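Local coordinates for brain tumor protein (Drosophila melanogaster American nodavirus, PDB 6J9R) that probably represses translation as a TRIM-family protein, its coiled-coil domain pairing two copies into an elongated helical dimer, at residues B[103-106]-B[107-111]. Numbering follows the deposited sequence.
Sequences ERSP and APPSS
Ser105 reaches across the turn with its hydroxyl and meets the peptide that joins Ala107 to Pro108. Ser105 OG lies 3.1 Å from Ala107 C and 3.2 Å from Pro108 N; this tertiary amide nitrogen has no hydrogen to give, and OG approaches Ala107 O (3.2 Å) at too poor an angle for a hydrogen bond, so it packs against the peptide group. With OG anti to the backbone N (chi1 -168°), the hydroxyl lies beside its own carbonyl carbon and points at that peptide. The Pro108 ring comes alongside the same side chain, CG at 4.0 Å from Ser105 CB, while Pro109 touches more lightly, its CD 4.1 Å from Ser105 OG. Pro106 turns the backbone and Ala107 continues it in an extended conformation (phi -152°), bringing the Pro108 ring back beside Ser105. Pro109 occupies the N-cap position of the next helix, in which Ser110 O accepts a hydrogen bond from Thr114 OG1. On the second subunit, Leu9 packs on Pro108 and Arg17 forms a salt bridge with Glu103. The proline-rich turn links the end of the long coiled-coil helix 30-104 to helix 110-128, which folds back alongside it, as in TRIM coiled-coil domains.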
ATOM      1  N   GLU B 103     -29.910  -9.387  59.573  1.00 39.23           N
ATOM      2  CA  GLU B 103     -30.866 -10.435  59.942  1.00 36.91           C
ATOM      3  C   GLU B 103     -30.707 -10.931  61.379  1.00 42.69           C
ATOM      4  O   GLU B 103     -31.649 -11.467  61.949  1.00 46.10           O
ATOM      5  CB  GLU B 103     -30.746 -11.621  59.000  1.00 33.20           C
ATOM      6  CG  GLU B 103     -31.369 -11.381  57.647  1.00 41.85           C
ATOM      7  CD  GLU B 103     -30.779 -12.261  56.564  1.00 53.44           C
ATOM      8  OE1 GLU B 103     -29.989 -13.161  56.910  1.00 60.54           O
ATOM      9  OE2 GLU B 103     -31.076 -12.038  55.372  1.00 53.98           O
ATOM     10  N   ARG B 104     -29.530 -10.739  61.969  1.00 49.36           N
ATOM     11  CA  ARG B 104     -29.278 -11.286  63.292  1.00 49.53           C
ATOM     12  C   ARG B 104     -29.533 -10.220  64.327  1.00 60.15           C
ATOM     13  O   ARG B 104     -29.613 -10.496  65.528  1.00 71.03           O
ATOM     14  CB  ARG B 104     -27.832 -11.786  63.408  1.00 44.43           C
ATOM     15  N   SER B 105     -29.707  -8.998  63.853  1.00 63.65           N
ATOM     16  CA  SER B 105     -29.894  -7.884  64.756  1.00 67.60           C
ATOM     17  C   SER B 105     -31.316  -7.905  65.305  1.00 74.71           C
ATOM     18  O   SER B 105     -32.275  -8.002  64.538  1.00 73.23           O
ATOM     19  CB  SER B 105     -29.596  -6.563  64.042  1.00 63.44           C
ATOM     20  OG  SER B 105     -29.504  -5.493  64.965  1.00 64.72           O
ATOM     21  N   PRO B 106     -31.453  -7.818  66.641  1.00 85.53           N
ATOM     22  CA  PRO B 106     -32.761  -7.623  67.276  1.00 92.92           C
ATOM     23  C   PRO B 106     -33.361  -6.299  66.810  1.00 92.44           C
ATOM     24  O   PRO B 106     -34.571  -6.193  66.599  1.00 94.97           O
ATOM     25  CB  PRO B 106     -32.439  -7.594  68.778  1.00 94.52           C
ATOM     26  CG  PRO B 106     -31.076  -8.208  68.904  1.00 92.52           C
ATOM     27  CD  PRO B 106     -30.361  -7.897  67.627  1.00 85.08           C
ATOM     28  N   ALA B 107     -32.489  -5.311  66.628  1.00 81.44           N
ATOM     29  CA  ALA B 107     -32.878  -3.983  66.185  1.00 78.50           C
ATOM     30  C   ALA B 107     -31.723  -3.329  65.427  1.00 72.23           C
ATOM     31  O   ALA B 107     -30.821  -2.750  66.038  1.00 72.34           O
ATOM     32  CB  ALA B 107     -33.291  -3.129  67.372  1.00 82.02           C
ATOM     33  N   PRO B 108     -31.741  -3.444  64.087  1.00 66.80           N
ATOM     34  CA  PRO B 108     -30.710  -2.921  63.181  1.00 53.93           C
ATOM     35  C   PRO B 108     -30.548  -1.410  63.314  1.00 57.06           C
ATOM     36  O   PRO B 108     -31.498  -0.666  63.050  1.00 58.91           O
ATOM     37  CB  PRO B 108     -31.241  -3.282  61.791  1.00 48.04           C
ATOM     38  CG  PRO B 108     -32.204  -4.375  62.014  1.00 54.04           C
ATOM     39  CD  PRO B 108     -32.820  -4.121  63.349  1.00 63.18           C
ATOM     40  N   PRO B 109     -29.351  -0.953  63.693  1.00 55.08           N
ATOM     41  CA  PRO B 109     -29.086   0.485  63.778  1.00 54.26           C
ATOM     42  C   PRO B 109     -29.288   1.168  62.426  1.00 57.29           C
ATOM     43  O   PRO B 109     -29.225   0.507  61.393  1.00 59.79           O
ATOM     44  CB  PRO B 109     -27.615   0.553  64.205  1.00 49.37           C
ATOM     45  CG  PRO B 109     -27.290  -0.789  64.733  1.00 50.31           C
ATOM     46  CD  PRO B 109     -28.162  -1.759  64.006  1.00 51.32           C
ATOM     47  N   SER B 110     -29.542   2.471  62.427  1.00 62.20           N
ATOM     48  CA  SER B 110     -29.723   3.191  61.175  1.00 59.88           C
ATOM     49  C   SER B 110     -28.439   3.200  60.350  1.00 54.76           C
ATOM     50  O   SER B 110     -28.495   3.195  59.122  1.00 56.38           O
ATOM     51  CB  SER B 110     -30.186   4.624  61.441  1.00 68.10           C
ATOM     52  OG  SER B 110     -29.214   5.341  62.182  1.00 76.52           O
ATOM     53  N   SER B 111     -27.286   3.182  61.018  1.00 47.43           N
ATOM     54  CA  SER B 111     -26.014   3.229  60.312  1.00 43.02           C
ATOM     55  C   SER B 111     -25.776   1.929  59.580  1.00 47.01           C
ATOM     56  O   SER B 111     -25.268   1.919  58.461  1.00 52.81           O
ATOM     57  CB  SER B 111     -24.853   3.479  61.265  1.00 45.56           C
ATOM     58  OG  SER B 111     -24.625   2.346  62.085  1.00 50.27           O
TER